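Local coordinates for electron transfer flavoprotein, alpha subunit (Thermotoga maritima, PDB 7KOE), which probably carries electrons between redox partners on bound FAD, as the alpha subunit of a larger electron transfer flavoprotein assembly, at residues B[215-220]-B[270-275]; B[264-269]-B[287-292]; B[228-233]-B[315-320]. All coordinates share one frame; numbering follows the deposited sequence.

The three contacts illustrate how one cofactor-binding alpha/beta domain changes its chemistry from core to periphery. Contact 1, fully buried, pairs two neighbouring central strands of a parallel sheet by backbone hydrogen bonds. Contacts 2 and 3 flank that pair at centre distances of about 10 and 11 Å. Contact 2 joins loops that lead into strands 271-275 and 293-296; it is partly buried, and mixes a turn, apolar packing and loosely matched charges. Contact 3 sets helix 227-237 against the loop at the FAD adenine, using side-chain packing without a hydrogen bond across the interface, and polar bonds within the loop. Contacts 2 and 3 do not touch, their nearest atoms lying about 12 Å apart.

Contact 1. Residues B[215-220]-B[270-275]; sequences VVAGGK and VLYFAC. With FAD (flavin-adenine dinucleotide), chain J.
Strands 214-218 and 271-275 run side by side in the parallel sheet of the FAD-binding domain, their directions only 14° apart. Four backbone hydrogen bonds alternate across the pair, and the best aligned joins Ala217 N to Phe273 O at 2.8 Å (170° at the hydrogen). Cys275 N reaches Ala217 O, also at 2.8 Å, nearly along the C=O axis. This part is tightly packed, with side chains on both faces. On one face the Tyr272 ring, its CG anti to the backbone N (chi1 -177°), crosses the Val215 side chain obliquely and reaches on to Ala217, so that CE1 meets Val215 CG1 at 3.7 Å and CZ comes within 3.8 Å of Ala217 CB. The hydroxyl beyond is hydrogen-bonded to His283, a residue whose ND1 bonds FAD, so Tyr272 is a second-shell residue that can position a first-shell one. On the other face Val216 CG2, anti to its own backbone N, lies 3.7 Å from Phe273 CB and 4.0 Å from Cys275 SG. Past the Cys275 N to Ala217 O bond, Gly219 and Lys220 run on to the FAD pyrophosphate. Here the contact is loose: Lys220 touches nothing on 270-275. Its CG approaches FAD O1A at 3.3 Å, and the chain, bent at each later torsion, brings NZ to a salt bridge with Glu55 of the ferredoxin-like protein. A cofactor phosphate beside the glycine-bearing end of a first strand recalls Rossmann-type domains. Strand 241-244 borders the pair beside 214-218 and strand 293-296 borders it beside 271-275, while helix 227-237 lies over the Val216 face with Leu231 and Ala235.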
loop_
_atom_site.group_PDB
_atom_site.type_symbol
_atom_site.label_atom_id
_atom_site.label_comp_id
_atom_site.label_asym_id
_atom_site.label_seq_id
_atom_site.Cartn_x
_atom_site.Cartn_y
_atom_site.Cartn_z
ATOM N N VAL B 215 3.620 16.181 47.382
ATOM C CA VAL B 215 2.360 15.469 47.528
ATOM C C VAL B 215 2.699 14.052 47.950
ATOM O O VAL B 215 3.275 13.285 47.168
ATOM C CB VAL B 215 1.530 15.484 46.240
ATOM C CG1 VAL B 215 0.308 14.605 46.396
ATOM C CG2 VAL B 215 1.118 16.900 45.904
ATOM N N VAL B 216 2.376 13.708 49.190
ATOM C CA VAL B 216 2.492 12.341 49.676
ATOM C C VAL B 216 1.107 11.706 49.683
ATOM O O VAL B 216 0.191 12.175 50.366
ATOM C CB VAL B 216 3.192 12.285 51.050
ATOM C CG1 VAL B 216 2.653 13.322 52.016
ATOM C CG2 VAL B 216 3.063 10.896 51.650
ATOM N N ALA B 217 0.939 10.663 48.878
ATOM C CA ALA B 217 -0.376 10.111 48.612
ATOM C C ALA B 217 -0.363 8.613 48.848
ATOM O O ALA B 217 0.688 7.972 48.804
ATOM C CB ALA B 217 -0.820 10.406 47.182
ATOM N N GLY B 218 -1.544 8.058 49.084
ATOM C CA GLY B 218 -1.650 6.630 49.292
ATOM C C GLY B 218 -3.055 6.128 49.075
ATOM O O GLY B 218 -4.016 6.901 49.030
ATOM N N GLY B 219 -3.164 4.811 48.935
ATOM C CA GLY B 219 -4.453 4.161 48.846
ATOM C C GLY B 219 -4.334 2.656 48.826
ATOM O O GLY B 219 -3.488 2.118 48.113
ATOM N N LYS B 220 -5.103 1.983 49.691
ATOM C CA LYS B 220 -5.299 0.531 49.797
ATOM C C LYS B 220 -4.058 -0.197 50.334
ATOM O O LYS B 220 -4.150 -1.336 50.805
ATOM C CB LYS B 220 -5.774 -0.034 48.440
ATOM C CG LYS B 220 -6.201 -1.499 48.407
ATOM C CD LYS B 220 -7.333 -1.770 49.373
ATOM C CE LYS B 220 -8.610 -1.094 48.932
ATOM N NZ LYS B 220 -9.129 -1.746 47.709
ATOM N N VAL B 270 7.337 18.909 43.152
ATOM C CA VAL B 270 8.698 18.509 42.829
ATOM C C VAL B 270 9.047 17.165 43.440
ATOM O O VAL B 270 10.131 16.632 43.170
ATOM C CB VAL B 270 9.721 19.573 43.276
ATOM C CG1 VAL B 270 9.394 20.910 42.639
ATOM C CG2 VAL B 270 9.764 19.679 44.783
ATOM N N LEU B 271 8.154 16.590 44.240
ATOM C CA LEU B 271 8.440 15.345 44.944
ATOM C C LEU B 271 7.110 14.681 45.272
ATOM O O LEU B 271 6.348 15.200 46.091
ATOM C CB LEU B 271 9.250 15.620 46.201
ATOM C CG LEU B 271 9.515 14.469 47.165
ATOM C CD1 LEU B 271 10.184 13.308 46.464
ATOM C CD2 LEU B 271 10.366 14.956 48.319
ATOM N N TYR B 272 6.834 13.549 44.637
ATOM C CA TYR B 272 5.601 12.806 44.847
ATOM C C TYR B 272 5.919 11.501 45.560
ATOM O O TYR B 272 6.856 10.794 45.175
ATOM C CB TYR B 272 4.894 12.533 43.516
ATOM C CG TYR B 272 3.565 11.826 43.657
ATOM C CD1 TYR B 272 2.411 12.532 43.963
ATOM C CD2 TYR B 272 3.467 10.451 43.486
ATOM C CE1 TYR B 272 1.203 11.889 44.100
ATOM C CE2 TYR B 272 2.266 9.805 43.625
ATOM C CZ TYR B 272 1.141 10.525 43.934
ATOM O OH TYR B 272 -0.056 9.873 44.056
ATOM N N PHE B 273 5.142 11.181 46.589
ATOM C CA PHE B 273 5.308 9.945 47.352
ATOM C C PHE B 273 4.112 9.041 47.074
ATOM O O PHE B 273 3.040 9.220 47.654
ATOM C CB PHE B 273 5.431 10.235 48.843
ATOM C CG PHE B 273 6.824 10.539 49.293
ATOM C CD1 PHE B 273 7.676 9.521 49.681
ATOM C CD2 PHE B 273 7.279 11.844 49.340
ATOM C CE1 PHE B 273 8.958 9.801 50.097
ATOM C CE2 PHE B 273 8.558 12.128 49.756
ATOM C CZ PHE B 273 9.398 11.108 50.134
ATOM N N ALA B 274 4.299 8.061 46.192
ATOM C CA ALA B 274 3.268 7.066 45.904
ATOM C C ALA B 274 3.326 5.977 46.974
ATOM O O ALA B 274 3.806 4.862 46.764
ATOM C CB ALA B 274 3.451 6.492 44.508
ATOM N N CYS B 275 2.812 6.326 48.150
ATOM C CA CYS B 275 2.990 5.518 49.354
ATOM C C CYS B 275 1.908 4.450 49.407
ATOM O O CYS B 275 0.838 4.645 49.977
ATOM C CB CYS B 275 2.960 6.407 50.589
ATOM S SG CYS B 275 4.513 7.261 50.901
HETATM P PA FAD J . -4.573 -0.929 44.599
HETATM O O1A FAD J . -5.259 -2.034 45.300
HETATM O O2A FAD J . -4.537 -1.096 43.089
HETATM O O5B FAD J . -3.172 -0.716 45.195
HETATM C C5B FAD J . -2.720 -1.482 46.329
HETATM C C4B FAD J . -1.215 -1.497 46.329
HETATM O O4B FAD J . -0.731 -1.322 47.680
HETATM C C3B FAD J . -0.579 -2.783 45.804
HETATM O O3B FAD J . 0.531 -2.490 44.965
HETATM C C2B FAD J . -0.154 -3.502 47.086
HETATM O O2B FAD J . 0.975 -4.340 46.879
HETATM C C1B FAD J . 0.224 -2.316 47.963
HETATM N N9A FAD J . 0.201 -2.592 49.394
HETATM C C8A FAD J . -0.584 -3.502 50.049
HETATM N N7A FAD J . -0.388 -3.543 51.345
HETATM C C5A FAD J . 0.599 -2.592 51.556
HETATM C C6A FAD J . 1.257 -2.146 52.719
HETATM N N6A FAD J . 1.006 -2.620 53.943
HETATM N N1A FAD J . 2.194 -1.183 52.580
HETATM C C2A FAD J . 2.448 -0.704 51.361
HETATM N N3A FAD J . 1.892 -1.044 50.197
HETATM C C4A FAD J . 0.972 -2.001 50.363
HETATM N N1 FAD J . -7.727 6.213 40.606
HETATM C C2 FAD J . -7.156 7.294 41.202
HETATM O O2 FAD J . -6.364 7.163 42.129
HETATM N N3 FAD J . -7.453 8.558 40.758
HETATM C C4 FAD J . -8.298 8.869 39.738
HETATM O O4 FAD J . -8.493 10.042 39.429
HETATM C C4X FAD J . -8.911 7.721 39.117
HETATM N N5 FAD J . -9.721 7.931 38.148
HETATM C C5X FAD J . -10.308 6.846 37.548
HETATM C C6 FAD J . -11.188 7.067 36.499
HETATM C C7 FAD J . -11.807 6.007 35.855
HETATM C C7M FAD J . -12.755 6.288 34.723
HETATM C C8 FAD J . -11.539 4.693 36.267
HETATM C C8M FAD J . -12.180 3.524 35.588
HETATM C C9 FAD J . -10.658 4.467 37.317
HETATM C C9A FAD J . -10.047 5.534 37.958
HETATM N N10 FAD J . -9.131 5.345 39.007
HETATM C C10 FAD J . -8.560 6.425 39.626
HETATM C "C1'" FAD J . -8.850 3.997 39.520
HETATM C "C2'" FAD J . -7.591 3.357 38.955
HETATM O "O2'" FAD J . -7.865 2.756 37.689
HETATM C "C3'" FAD J . -7.118 2.277 39.926
HETATM O "O3'" FAD J . -8.089 1.237 39.952
HETATM C "C4'" FAD J . -6.912 2.780 41.352
HETATM O "O4'" FAD J . -6.029 3.900 41.346
HETATM C "C5'" FAD J . -6.370 1.720 42.282
HETATM O "O5'" FAD J . -6.002 2.347 43.527
HETATM P P FAD J . -4.785 1.833 44.373
HETATM O O1P FAD J . -4.638 2.787 45.559
HETATM O O2P FAD J . -3.605 1.645 43.548
HETATM O O3P FAD J . -5.289 0.447 44.915
#

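Contact 2. Residues B[264-269]-B[287-292]; sequences GKTVRP and IKESEI
Ile287 O is the best-held polar atom here, gripped by two donors from a single residue: Ser290 N at 3.2 Å and Ser290 OG at 2.8 Å from Ile287 O. The first bond closes a type I beta turn from Ile287 to Ser290. The second comes nearly along the C=O axis (170°) because Ser290 OG sits between its backbone N and carbonyl carbon (chi1 68°), folding the hydroxyl back over the turn. This doubly tied turn lies in the loop before strand 293-296 of the FAD-binding domain, and the extended loop 264-269, which leads into strand 271-275, runs beside it. On the buried side Val267 and Ile287 lie side by side and point the same way, CG2 to CG2 at 4.0 Å. The outer side is polar and less exact. Arg268 CG, anti to its backbone N, passes 3.3 Å from Glu289 O and crosses the Glu289 side chain obliquely. Their charged groups do not form a salt bridge: Arg268 NE stays 4.3 Å from Glu289 OE1, with the guanidinium and carboxylate planes 60° apart. Glu289 OE2 is instead salt-bridged to Arg164, and Arg268 NH1 makes a long, weak ion pair with Asp123. Since Arg164 also lies close to Arg268, the carboxylate would probably ease the repulsion between two like charges. Arg251 of the neighbouring electron transfer flavoprotein chain takes Ser290 O, bringing the turn into the subunit interface. One residue further on, Glu291 N makes a weak, bent hydrogen bond to Pro269 O, and Pro269 CD packs on the serine methylene, 3.6 Å from Ser290 CB.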
loop_
_atom_site.group_PDB
_atom_site.type_symbol
_atom_site.label_atom_id
_atom_site.label_comp_id
_atom_site.label_asym_id
_atom_site.label_seq_id
_atom_site.Cartn_x
_atom_site.Cartn_y
_atom_site.Cartn_z
ATOM N N GLY B 264 -9.525 12.949 39.461
ATOM C CA GLY B 264 -9.246 13.674 40.680
ATOM C C GLY B 264 -8.545 14.974 40.361
ATOM O O GLY B 264 -9.063 15.789 39.593
ATOM N N LYS B 265 -7.367 15.180 40.934
ATOM C CA LYS B 265 -6.574 16.369 40.670
ATOM C C LYS B 265 -5.218 15.951 40.129
ATOM O O LYS B 265 -4.591 15.027 40.651
ATOM C CB LYS B 265 -6.409 17.215 41.931
ATOM C CG LYS B 265 -7.706 17.846 42.402
ATOM C CD LYS B 265 -7.608 18.337 43.831
ATOM C CE LYS B 265 -8.916 18.952 44.293
ATOM N NZ LYS B 265 -8.839 19.439 45.697
ATOM N N THR B 266 -4.781 16.620 39.068
ATOM C CA THR B 266 -3.475 16.365 38.474
ATOM C C THR B 266 -2.446 17.188 39.236
ATOM O O THR B 266 -2.448 18.422 39.167
ATOM C CB THR B 266 -3.476 16.706 36.988
ATOM O OG1 THR B 266 -4.325 15.785 36.293
ATOM C CG2 THR B 266 -2.076 16.607 36.415
ATOM N N VAL B 267 -1.587 16.511 39.977
ATOM C CA VAL B 267 -0.588 17.192 40.786
ATOM C C VAL B 267 0.618 17.534 39.922
ATOM O O VAL B 267 0.911 16.873 38.920
ATOM C CB VAL B 267 -0.194 16.330 42.006
ATOM C CG1 VAL B 267 -1.406 15.993 42.817
ATOM C CG2 VAL B 267 0.484 15.047 41.583
ATOM N N ARG B 268 1.301 18.612 40.289
ATOM C CA ARG B 268 2.627 18.920 39.752
ATOM C C ARG B 268 3.531 19.386 40.886
ATOM O O ARG B 268 3.852 20.575 40.997
ATOM C CB ARG B 268 2.529 19.977 38.649
ATOM C CG ARG B 268 3.736 20.050 37.739
ATOM C CD ARG B 268 4.009 21.479 37.325
ATOM N NE ARG B 268 2.776 22.186 36.998
ATOM C CZ ARG B 268 2.653 23.510 36.983
ATOM N NH1 ARG B 268 3.691 24.278 37.281
ATOM N NH2 ARG B 268 1.488 24.063 36.673
ATOM N N PRO B 269 3.957 18.466 41.772
ATOM C CA PRO B 269 4.925 18.858 42.794
ATOM C C PRO B 269 6.343 18.661 42.295
ATOM O O PRO B 269 6.549 18.295 41.135
ATOM C CB PRO B 269 4.593 17.912 43.947
ATOM C CG PRO B 269 4.241 16.667 43.262
ATOM C CD PRO B 269 3.581 17.052 41.955
ATOM N N ILE B 287 0.186 12.317 38.038
ATOM C CA ILE B 287 1.462 12.501 38.723
ATOM C C ILE B 287 2.644 12.552 37.773
ATOM O O ILE B 287 3.767 12.813 38.229
ATOM C CB ILE B 287 1.704 11.403 39.779
ATOM C CG1 ILE B 287 2.105 10.095 39.110
ATOM C CG2 ILE B 287 0.455 11.158 40.567
ATOM C CD1 ILE B 287 2.538 9.025 40.074
ATOM N N LYS B 288 2.439 12.314 36.477
ATOM C CA LYS B 288 3.550 12.212 35.536
ATOM C C LYS B 288 4.198 13.552 35.216
ATOM O O LYS B 288 5.290 13.567 34.641
ATOM C CB LYS B 288 3.078 11.547 34.242
ATOM C CG LYS B 288 1.960 12.286 33.533
ATOM C CD LYS B 288 1.734 11.733 32.136
ATOM C CE LYS B 288 1.364 10.260 32.176
ATOM N NZ LYS B 288 1.044 9.733 30.822
ATOM N N GLU B 289 3.566 14.667 35.567
ATOM C CA GLU B 289 4.154 15.984 35.377
ATOM C C GLU B 289 5.031 16.407 36.548
ATOM O O GLU B 289 5.532 17.535 36.554
ATOM C CB GLU B 289 3.051 17.023 35.154
ATOM C CG GLU B 289 3.378 18.082 34.113
ATOM C CD GLU B 289 2.230 19.050 33.888
ATOM O OE1 GLU B 289 1.222 18.962 34.622
ATOM O OE2 GLU B 289 2.336 19.902 32.982
ATOM N N SER B 290 5.231 15.535 37.533
ATOM C CA SER B 290 6.040 15.861 38.694
ATOM C C SER B 290 7.523 15.740 38.360
ATOM O O SER B 290 7.918 15.480 37.220
ATOM C CB SER B 290 5.685 14.955 39.866
ATOM O OG SER B 290 6.078 13.624 39.617
ATOM N N GLU B 291 8.361 15.914 39.378
ATOM C CA GLU B 291 9.805 15.818 39.216
ATOM C C GLU B 291 10.375 14.529 39.793
ATOM O O GLU B 291 11.131 13.829 39.115
ATOM C CB GLU B 291 10.484 17.031 39.862
ATOM C CG GLU B 291 10.617 18.251 38.955
ATOM C CD GLU B 291 11.677 18.110 37.869
ATOM O OE1 GLU B 291 11.764 19.017 37.014
ATOM O OE2 GLU B 291 12.453 17.130 37.881
ATOM N N ILE B 292 10.035 14.200 41.036
ATOM C CA ILE B 292 10.499 12.985 41.693
ATOM C C ILE B 292 9.279 12.190 42.131
ATOM O O ILE B 292 8.375 12.737 42.771
ATOM C CB ILE B 292 11.398 13.295 42.904
ATOM C CG1 ILE B 292 12.467 14.325 42.549
ATOM C CG2 ILE B 292 12.062 12.029 43.411
ATOM C CD1 ILE B 292 13.072 14.993 43.748
#

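Contact 3. Residues B[228-233]-B[315-320]; sequences FKKLKE and DLHKVV. With FAD (flavin-adenine dinucleotide), chain J.
An Asx turn at Asp315 shapes the loop that receives the FAD adenine, and the far side of this loop packs against helix 227-237. Leu316 faces both ways: its N lies 3.2 Å from FAD N1A, while its CD2 meets Leu231 CD2 of the helix at 4.3 Å. Leu231 CD2 comes closer to Val320 CG1, 3.7 Å away, the two side chains crossing obliquely; Val320 CG1 also rests on the helix backbone, 3.6 Å from Lys230 O. Lys230 CD lies at the edge of the His317 ring, near its plane, 4.0 Å from His317 CD2, with CE equally close to that atom, and Lys230 NZ turns back to Glu226 O. No hydrogen bond joins the two segments; the polar bonds are within the loop. Asp315 OD1 accepts His317 N through its anti lone pair (3.0 Å) and His317 ND1 through its syn lone pair (3.2 Å), which fixes the imidazole's rotation. With ND1 as donor to a carboxylate, the ring could be polarised towards the cation, but the weak salt bridge from Lys318 NZ to Asp315 OD2 would share that charge, and Lys230 NZ, 5.6 Å from His317 NE2, would tend to oppose a second proton.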
loop_
_atom_site.group_PDB
_atom_site.type_symbol
_atom_site.label_atom_id
_atom_site.label_comp_id
_atom_site.label_asym_id
_atom_site.label_seq_id
_atom_site.Cartn_x
_atom_site.Cartn_y
_atom_site.Cartn_z
ATOM N N PHE B 228 -3.127 7.256 57.365
ATOM C CA PHE B 228 -3.083 8.551 56.703
ATOM C C PHE B 228 -2.689 9.674 57.644
ATOM O O PHE B 228 -2.361 10.769 57.178
ATOM C CB PHE B 228 -4.429 8.865 56.051
ATOM C CG PHE B 228 -4.587 8.260 54.691
ATOM C CD1 PHE B 228 -3.651 8.504 53.705
ATOM C CD2 PHE B 228 -5.662 7.443 54.397
ATOM C CE1 PHE B 228 -3.782 7.945 52.454
ATOM C CE2 PHE B 228 -5.794 6.885 53.145
ATOM C CZ PHE B 228 -4.854 7.138 52.177
ATOM N N LYS B 229 -2.725 9.433 58.954
ATOM C CA LYS B 229 -2.067 10.344 59.879
ATOM C C LYS B 229 -0.557 10.201 59.794
ATOM O O LYS B 229 0.171 11.178 59.997
ATOM C CB LYS B 229 -2.552 10.092 61.304
ATOM C CG LYS B 229 -3.936 10.645 61.587
ATOM C CD LYS B 229 -4.375 10.326 63.002
ATOM C CE LYS B 229 -4.650 8.843 63.172
ATOM N NZ LYS B 229 -5.873 8.420 62.438
ATOM N N LYS B 230 -0.071 8.995 59.487
ATOM C CA LYS B 230 1.351 8.803 59.230
ATOM C C LYS B 230 1.778 9.469 57.930
ATOM O O LYS B 230 2.927 9.902 57.809
ATOM C CB LYS B 230 1.684 7.313 59.195
ATOM C CG LYS B 230 1.141 6.533 60.375
ATOM C CD LYS B 230 1.136 5.040 60.100
ATOM C CE LYS B 230 0.645 4.260 61.306
ATOM N NZ LYS B 230 -0.697 4.720 61.755
ATOM N N LEU B 231 0.877 9.554 56.949
ATOM C CA LEU B 231 1.188 10.275 55.722
ATOM C C LEU B 231 1.097 11.781 55.912
ATOM O O LEU B 231 1.772 12.530 55.201
ATOM C CB LEU B 231 0.253 9.850 54.590
ATOM C CG LEU B 231 0.382 8.465 53.956
ATOM C CD1 LEU B 231 -0.222 8.490 52.577
ATOM C CD2 LEU B 231 1.810 8.017 53.868
ATOM N N LYS B 232 0.267 12.241 56.846
ATOM C CA LYS B 232 0.177 13.670 57.117
ATOM C C LYS B 232 1.309 14.161 58.004
ATOM O O LYS B 232 1.604 15.362 57.999
ATOM C CB LYS B 232 -1.166 14.005 57.765
ATOM C CG LYS B 232 -1.654 15.409 57.468
ATOM C CD LYS B 232 -2.881 15.751 58.285
ATOM C CE LYS B 232 -3.564 16.990 57.742
ATOM N NZ LYS B 232 -2.623 18.136 57.637
ATOM N N GLU B 233 1.937 13.266 58.771
ATOM C CA GLU B 233 3.158 13.623 59.483
ATOM C C GLU B 233 4.286 13.941 58.514
ATOM O O GLU B 233 5.096 14.834 58.777
ATOM C CB GLU B 233 3.574 12.488 60.418
ATOM C CG GLU B 233 2.771 12.410 61.702
ATOM C CD GLU B 233 2.865 11.048 62.362
ATOM O OE1 GLU B 233 1.968 10.712 63.163
ATOM O OE2 GLU B 233 3.834 10.314 62.079
ATOM N N ASP B 315 6.855 -2.430 53.699
ATOM C CA ASP B 315 5.627 -2.014 54.359
ATOM C C ASP B 315 5.555 -0.492 54.453
ATOM O O ASP B 315 6.555 0.214 54.325
ATOM C CB ASP B 315 5.539 -2.641 55.751
ATOM C CG ASP B 315 4.118 -2.730 56.269
ATOM O OD1 ASP B 315 3.517 -1.672 56.546
ATOM O OD2 ASP B 315 3.601 -3.858 56.408
ATOM N N LEU B 316 4.344 0.015 54.665
ATOM C CA LEU B 316 4.140 1.457 54.703
ATOM C C LEU B 316 4.100 2.006 56.117
ATOM O O LEU B 316 4.565 3.124 56.359
ATOM C CB LEU B 316 2.846 1.830 53.989
ATOM C CG LEU B 316 2.942 3.238 53.435
ATOM C CD1 LEU B 316 3.834 3.205 52.229
ATOM C CD2 LEU B 316 1.582 3.767 53.098
ATOM N N HIS B 317 3.546 1.247 57.055
ATOM C CA HIS B 317 3.518 1.658 58.450
ATOM C C HIS B 317 4.844 1.418 59.155
ATOM O O HIS B 317 4.981 1.786 60.326
ATOM C CB HIS B 317 2.388 0.930 59.180
ATOM C CG HIS B 317 1.123 0.839 58.384
ATOM N ND1 HIS B 317 0.863 -0.197 57.515
ATOM C CD2 HIS B 317 0.049 1.662 58.319
ATOM C CE1 HIS B 317 -0.316 -0.012 56.951
ATOM N NE2 HIS B 317 -0.831 1.109 57.422
ATOM N N LYS B 318 5.816 0.818 58.473
ATOM C CA LYS B 318 7.140 0.585 59.019
ATOM C C LYS B 318 8.232 1.333 58.268
ATOM O O LYS B 318 9.410 1.175 58.603
ATOM C CB LYS B 318 7.450 -0.916 59.019
ATOM C CG LYS B 318 6.505 -1.740 59.875
ATOM C CD LYS B 318 7.100 -3.096 60.206
ATOM C CE LYS B 318 7.060 -4.032 59.009
ATOM N NZ LYS B 318 5.749 -4.725 58.884
ATOM N N VAL B 319 7.881 2.138 57.262
ATOM C CA VAL B 319 8.843 2.917 56.493
ATOM C C VAL B 319 8.528 4.407 56.551
ATOM O O VAL B 319 9.400 5.222 56.859
ATOM C CB VAL B 319 8.926 2.428 55.027
ATOM C CG1 VAL B 319 9.566 3.472 54.124
ATOM C CG2 VAL B 319 9.709 1.132 54.953
ATOM N N VAL B 320 7.282 4.779 56.276
ATOM C CA VAL B 320 6.861 6.182 56.283
ATOM C C VAL B 320 6.893 6.795 57.688
ATOM O O VAL B 320 7.407 7.918 57.819
ATOM C CB VAL B 320 5.488 6.347 55.604
ATOM C CG1 VAL B 320 5.000 7.781 55.691
ATOM C CG2 VAL B 320 5.573 5.915 54.162
HETATM P PA FAD J . -4.573 -0.929 44.599
HETATM O O1A FAD J . -5.259 -2.034 45.300
HETATM O O2A FAD J . -4.537 -1.096 43.089
HETATM O O5B FAD J . -3.172 -0.716 45.195
HETATM C C5B FAD J . -2.720 -1.482 46.329
HETATM C C4B FAD J . -1.215 -1.497 46.329
HETATM O O4B FAD J . -0.731 -1.322 47.680
HETATM C C3B FAD J . -0.579 -2.783 45.804
HETATM O O3B FAD J . 0.531 -2.490 44.965
HETATM C C2B FAD J . -0.154 -3.502 47.086
HETATM O O2B FAD J . 0.975 -4.340 46.879
HETATM C C1B FAD J . 0.224 -2.316 47.963
HETATM N N9A FAD J . 0.201 -2.592 49.394
HETATM C C8A FAD J . -0.584 -3.502 50.049
HETATM N N7A FAD J . -0.388 -3.543 51.345
HETATM C C5A FAD J . 0.599 -2.592 51.556
HETATM C C6A FAD J . 1.257 -2.146 52.719
HETATM N N6A FAD J . 1.006 -2.620 53.943
HETATM N N1A FAD J . 2.194 -1.183 52.580
HETATM C C2A FAD J . 2.448 -0.704 51.361
HETATM N N3A FAD J . 1.892 -1.044 50.197
HETATM C C4A FAD J . 0.972 -2.001 50.363
HETATM N N1 FAD J . -7.727 6.213 40.606
HETATM C C2 FAD J . -7.156 7.294 41.202
HETATM O O2 FAD J . -6.364 7.163 42.129
HETATM N N3 FAD J . -7.453 8.558 40.758
HETATM C C4 FAD J . -8.298 8.869 39.738
HETATM O O4 FAD J . -8.493 10.042 39.429
HETATM C C4X FAD J . -8.911 7.721 39.117
HETATM N N5 FAD J . -9.721 7.931 38.148
HETATM C C5X FAD J . -10.308 6.846 37.548
HETATM C C6 FAD J . -11.188 7.067 36.499
HETATM C C7 FAD J . -11.807 6.007 35.855
HETATM C C7M FAD J . -12.755 6.288 34.723
HETATM C C8 FAD J . -11.539 4.693 36.267
HETATM C C8M FAD J . -12.180 3.524 35.588
HETATM C C9 FAD J . -10.658 4.467 37.317
HETATM C C9A FAD J . -10.047 5.534 37.958
HETATM N N10 FAD J . -9.131 5.345 39.007
HETATM C C10 FAD J . -8.560 6.425 39.626
HETATM C "C1'" FAD J . -8.850 3.997 39.520
HETATM C "C2'" FAD J . -7.591 3.357 38.955
HETATM O "O2'" FAD J . -7.865 2.756 37.689
HETATM C "C3'" FAD J . -7.118 2.277 39.926
HETATM O "O3'" FAD J . -8.089 1.237 39.952
HETATM C "C4'" FAD J . -6.912 2.780 41.352
HETATM O "O4'" FAD J . -6.029 3.900 41.346
HETATM C "C5'" FAD J . -6.370 1.720 42.282
HETATM O "O5'" FAD J . -6.002 2.347 43.527
HETATM P P FAD J . -4.785 1.833 44.373
HETATM O O1P FAD J . -4.638 2.787 45.559
HETATM O O2P FAD J . -3.605 1.645 43.548
HETATM O O3P FAD J . -5.289 0.447 44.915
#